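Local coordinates for XisI protein-like (Anabaena variabilis, PDB 2NLV) that is of unknown function but belongs to the XisI family, whose namesake probably works with XisF and XisH in site-specific recombination of nitrogen-fixation genes, at residues A[69-74]-A[96-101]; A[89-94]-A[106-111]. All blocks are in the same frame, centred on the assembly; numbering follows the deposited sequence.

Interaction 1: A[69-74]-A[96-101]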
# COMPACT_ATOMS: atom_id res chain seq x y z
N ILE A 69 -2.15 15.23 6.87
CA ILE A 69 -1.83 13.82 7.06
C ILE A 69 -3.09 13.03 7.39
O ILE A 69 -3.79 13.34 8.36
CB ILE A 69 -0.83 13.60 8.17
CG1 ILE A 69 0.46 14.39 7.94
CG2 ILE A 69 -0.56 12.09 8.35
CD1 ILE A 69 1.42 14.38 9.13
N TRP A 70 -3.46 12.11 6.51
CA TRP A 70 -4.61 11.22 6.74
C TRP A 70 -4.17 9.90 7.30
O TRP A 70 -3.38 9.19 6.67
CB TRP A 70 -5.35 10.98 5.43
CG TRP A 70 -6.17 12.11 4.93
CD1 TRP A 70 -5.75 13.41 4.70
CD2 TRP A 70 -7.53 12.06 4.61
NE1 TRP A 70 -6.82 14.17 4.26
CE2 TRP A 70 -7.92 13.35 4.18
CE3 TRP A 70 -8.49 11.03 4.60
CZ2 TRP A 70 -9.21 13.63 3.75
CZ3 TRP A 70 -9.76 11.33 4.15
CH2 TRP A 70 -10.10 12.62 3.76
N LEU A 71 -4.64 9.56 8.48
CA LEU A 71 -4.48 8.20 9.06
C LEU A 71 -5.56 7.30 8.50
O LEU A 71 -6.76 7.52 8.77
CB LEU A 71 -4.51 8.24 10.56
CG LEU A 71 -4.37 6.87 11.26
CD1 LEU A 71 -3.03 6.15 10.94
CD2 LEU A 71 -4.56 6.97 12.77
N GLN A 72 -5.19 6.32 7.70
CA GLN A 72 -6.14 5.49 7.00
C GLN A 72 -6.32 4.11 7.56
O GLN A 72 -7.33 3.48 7.31
CB GLN A 72 -5.78 5.34 5.51
CG GLN A 72 -5.61 6.69 4.76
CD GLN A 72 -6.89 7.30 4.27
OE1 GLN A 72 -7.95 7.09 4.84
NE2 GLN A 72 -6.78 8.11 3.20
N GLN A 73 -5.34 3.63 8.31
CA GLN A 73 -5.39 2.29 8.88
C GLN A 73 -4.45 2.28 10.06
O GLN A 73 -3.36 2.86 10.01
CB GLN A 73 -4.91 1.28 7.83
CG GLN A 73 -4.67 -0.17 8.27
CD GLN A 73 -5.84 -0.99 8.05
OE1 GLN A 73 -6.97 -0.54 8.21
NE2 GLN A 73 -5.58 -2.24 7.67
N ASN A 74 -4.83 1.62 11.18
CA ASN A 74 -3.99 1.41 12.33
C ASN A 74 -4.43 0.16 13.04
O ASN A 74 -5.44 0.16 13.75
CB ASN A 74 -4.07 2.55 13.31
CG ASN A 74 -3.28 2.27 14.56
OD1 ASN A 74 -2.28 1.56 14.53
ND2 ASN A 74 -3.70 2.91 15.66
N LEU A 96 -8.65 11.75 10.43
CA LEU A 96 -8.87 10.35 10.72
C LEU A 96 -9.68 9.69 9.63
O LEU A 96 -10.89 9.56 9.71
CB LEU A 96 -9.52 10.21 12.09
CG LEU A 96 -8.70 10.74 13.27
CD1 LEU A 96 -9.47 10.41 14.57
CD2 LEU A 96 -7.32 10.11 13.31
N GLY A 97 -9.01 9.33 8.55
CA GLY A 97 -9.63 8.66 7.41
C GLY A 97 -10.24 7.33 7.80
O GLY A 97 -11.26 6.93 7.24
N LEU A 98 -9.73 6.70 8.85
CA LEU A 98 -10.27 5.47 9.38
C LEU A 98 -11.53 5.66 10.25
O LEU A 98 -12.07 4.65 10.73
CB LEU A 98 -9.17 4.66 10.09
CG LEU A 98 -8.68 5.14 11.44
CD1 LEU A 98 -7.45 4.26 11.80
CD2 LEU A 98 -8.42 6.64 11.68
N GLN A 99 -11.98 6.90 10.46
CA GLN A 99 -13.28 7.24 11.06
C GLN A 99 -14.22 7.67 9.94
O GLN A 99 -13.78 8.16 8.89
CB GLN A 99 -13.12 8.37 12.06
CG GLN A 99 -12.50 7.99 13.42
CD GLN A 99 -13.16 6.80 14.10
OE1 GLN A 99 -14.37 6.56 14.00
NE2 GLN A 99 -12.35 6.05 14.84
N ALA A 100 -15.52 7.50 10.15
CA ALA A 100 -16.48 7.87 9.14
C ALA A 100 -16.48 9.37 8.89
O ALA A 100 -16.32 10.12 9.86
CB ALA A 100 -17.89 7.36 9.54
N PRO A 101 -16.74 9.80 7.66
CA PRO A 101 -16.69 11.22 7.37
C PRO A 101 -17.51 12.11 8.26
O PRO A 101 -17.02 13.14 8.67
CB PRO A 101 -17.16 11.29 5.91
CG PRO A 101 -16.63 9.97 5.36
CD PRO A 101 -16.86 8.97 6.44

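Interaction 2: A[89-94]-A[106-111]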
# COMPACT_ATOMS: atom_id res chain seq x y z
N VAL A 89 2.97 18.04 14.70
CA VAL A 89 1.90 18.17 13.73
C VAL A 89 0.67 18.78 14.38
O VAL A 89 0.18 18.22 15.35
CB VAL A 89 1.57 16.83 13.03
CG1 VAL A 89 0.45 17.03 11.97
CG2 VAL A 89 2.82 16.28 12.35
N PRO A 90 0.15 19.90 13.81
CA PRO A 90 -1.12 20.40 14.40
C PRO A 90 -2.25 19.38 14.34
O PRO A 90 -2.41 18.71 13.31
CB PRO A 90 -1.46 21.62 13.51
CG PRO A 90 -0.24 21.91 12.75
CD PRO A 90 0.57 20.68 12.63
N ARG A 91 -3.10 19.30 15.35
CA ARG A 91 -4.29 18.40 15.30
C ARG A 91 -5.13 18.65 14.12
O ARG A 91 -5.67 17.75 13.46
CB ARG A 91 -5.13 18.68 16.53
CG ARG A 91 -4.48 18.11 17.70
CD ARG A 91 -5.04 18.59 19.01
NE ARG A 91 -4.40 17.82 20.07
CZ ARG A 91 -4.62 16.52 20.26
NH1 ARG A 91 -5.49 15.84 19.52
NH2 ARG A 91 -3.96 15.91 21.22
N GLU A 92 -5.27 19.90 13.80
CA GLU A 92 -6.13 20.23 12.68
C GLU A 92 -5.62 19.77 11.29
O GLU A 92 -6.35 19.76 10.29
CB GLU A 92 -6.45 21.73 12.68
CG GLU A 92 -5.25 22.61 12.55
CD GLU A 92 -4.64 23.04 13.92
OE1 GLU A 92 -4.74 22.38 15.05
OE2 GLU A 92 -4.04 24.14 13.84
N ASP A 93 -4.33 19.37 11.23
CA ASP A 93 -3.73 18.88 10.01
C ASP A 93 -3.62 17.35 9.96
O ASP A 93 -2.93 16.82 9.09
CB ASP A 93 -2.34 19.45 9.76
CG ASP A 93 -2.36 20.87 9.24
OD1 ASP A 93 -3.46 21.40 8.99
OD2 ASP A 93 -1.27 21.45 9.05
N ILE A 94 -4.31 16.69 10.88
CA ILE A 94 -4.48 15.24 10.85
C ILE A 94 -5.94 14.91 10.57
O ILE A 94 -6.82 15.50 11.19
CB ILE A 94 -4.01 14.64 12.18
CG1 ILE A 94 -2.51 14.87 12.30
CG2 ILE A 94 -4.25 13.13 12.17
CD1 ILE A 94 -2.00 14.70 13.74
N TYR A 106 -15.94 16.34 14.51
CA TYR A 106 -16.25 16.18 15.92
C TYR A 106 -15.16 15.37 16.64
O TYR A 106 -15.35 14.99 17.78
CB TYR A 106 -17.66 15.52 16.06
CG TYR A 106 -18.71 16.39 15.36
CD1 TYR A 106 -18.93 17.71 15.75
CD2 TYR A 106 -19.41 15.92 14.27
CE1 TYR A 106 -19.90 18.53 15.13
CE2 TYR A 106 -20.38 16.75 13.59
CZ TYR A 106 -20.59 18.05 14.04
OH TYR A 106 -21.51 18.89 13.39
N THR A 107 -14.08 15.06 15.96
CA THR A 107 -12.91 14.43 16.56
C THR A 107 -11.98 15.49 17.13
O THR A 107 -12.13 16.70 16.94
CB THR A 107 -12.13 13.57 15.50
OG1 THR A 107 -11.53 14.42 14.49
CG2 THR A 107 -13.02 12.55 14.92
N ASP A 108 -10.91 14.98 17.74
CA ASP A 108 -9.86 15.84 18.25
C ASP A 108 -8.97 16.43 17.15
O ASP A 108 -8.16 17.35 17.40
CB ASP A 108 -9.02 15.09 19.30
CG ASP A 108 -9.73 14.90 20.63
OD1 ASP A 108 -10.59 15.71 20.98
OD2 ASP A 108 -9.36 13.93 21.34
N TYR A 109 -9.12 15.93 15.93
CA TYR A 109 -8.20 16.26 14.84
C TYR A 109 -8.88 17.14 13.82
O TYR A 109 -9.53 18.11 14.22
CB TYR A 109 -7.61 14.97 14.29
CG TYR A 109 -6.98 14.21 15.40
CD1 TYR A 109 -5.67 14.52 15.83
CD2 TYR A 109 -7.69 13.21 16.10
CE1 TYR A 109 -5.11 13.85 16.90
CE2 TYR A 109 -7.09 12.51 17.17
CZ TYR A 109 -5.81 12.87 17.55
OH TYR A 109 -5.22 12.26 18.66
N GLY A 110 -8.74 16.85 12.52
CA GLY A 110 -9.14 17.76 11.48
C GLY A 110 -9.99 17.17 10.40
O GLY A 110 -10.39 16.01 10.47
N VAL A 111 -10.29 18.00 9.41
CA VAL A 111 -11.07 17.57 8.27
C VAL A 111 -10.33 18.00 7.03
O VAL A 111 -9.41 18.79 7.09
CB VAL A 111 -12.46 18.21 8.27
CG1 VAL A 111 -13.25 17.71 9.48
CG2 VAL A 111 -12.38 19.75 8.22
O HOH W 1 -9.36 20.74 10.00

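Interaction 1: A[69-74]-A[96-101]
One clear hydrogen bond grips Leu71 O: Leu98 N donates to it at 3.1 Å. That bond is somewhat bent, with 138° at the hydrogen, but it reaches the carbonyl in its own plane; Gly97 N also stands 2.9 Å from Leu71 O. A type I turn from Leu96 to Gln99, closed by Gln99 N on Leu96 O, brings Leu98 N to this carbonyl. Where the parallel pairing with strand 94-96 runs out, the turn sets its third residue, Leu98, against the side of strand 68-74. Leu98 carries CG in the crowded position between its backbone N and carbonyl carbon (chi1 74°), and its CB comes to 3.5 Å from Gln72 O. Both its methyls touch the Leu71 side chain, CD2 lying 4.0 Å from Leu71 CD2, and Leu98 CD1 also reaches to 3.8 Å from Asn74 N. The two leucines cross obliquely, Leu71 holding CG anti to its backbone N, and Leu96 CD2 approaches the same Leu71 methyl. Gly97 is packed so closely that a CB on it would fall about 2.1 Å from Gln72 OE1. That amide gets there because the Gln72 chain bends at chi2 (-83°), and Trp70 CE3 lies 3.8 Å from Gly97 CA. The far end of the amide is held by Asp63, and Gln72 and Gln73 both face His61 in a classic beta bulge. Across the dimer, Arg54 and Trp49 of the second subunit bind Gln72 O and Gly97 O. Leu71 rests on Ile60 and Phe62 of strand 53-65 and on Pro80 of helix 80-86, so the turn lies at the end of the parallel pair 68-74/94-96, against a strand that is itself packed on strand 53-65 and helix 80-86.

Interaction 2: A[89-94]-A[106-111]
From Thr107 the chain enters an ST turn, in which Thr107 OG1 accepts a hydrogen bond from Tyr109 N at 3.2 Å. Asp108 follows, its carbonyl O lying 3.4 Å from Arg91 CB and alongside the start of that extended side chain. Its CB sits over one face of the Tyr109 ring, toward the rim, and also near Arg91 NH1. Tyr109 gives the largest share of the contact: its CE1 comes to 3.3 Å from Arg91 NH1, the guanidinium and ring crossing obliquely with planes 34° apart. On the ring's Ile94 side, CD1 meets Ile94 CB at 4.0 Å, the side chains running side by side and pointing the same way. The hydroxyl of Tyr109 and NH2 of Arg91 converge on the same oxygen of Glu82, which would tend to keep that carboxylate ionised. An alanine at Tyr109 would strip away the ring and hydroxyl, and would probably loosen both the seating of Arg91 and the packing on Ile94. Gly110 N donates to Ile94 O at 2.7 Å, a bond bent to 132° at the hydrogen yet met nearly along the C=O axis. With no side chain, Gly110 can come this close; a CB would fall about 2.1 Å from Glu92 O. At Val111 the backbones draw apart, and water 1 bridges them, accepting from Val111 N at 3.0 Å and donating to Glu92 O. The C-terminal tail is laid against the 3-10 segment leading into strand 94-96, with Tyr109 also touching Ala81 and Ile94 packed on Leu84 and Val85 of helix 80-86.

From the N terminus, the chain passes through helix 2-21 and the antiparallel strands before reaching 69-74. It then runs through helix 80-86 and the loop 89-94 to the parallel strand 94-96, a beta-alpha-beta connection that interaction 1 closes just past its last strand. Interaction 2 opens inside that loop and closes only at the C-terminal tail, 106-111, so the two cross. They also touch: a probable hydrogen bond joins Ile69 N to Asp93 O, and Leu96 CD1 packs on Tyr109 CD2. Together they fasten the edge strand, the segments on either side of it in sequence and the tail to the sheet and helix 80-86.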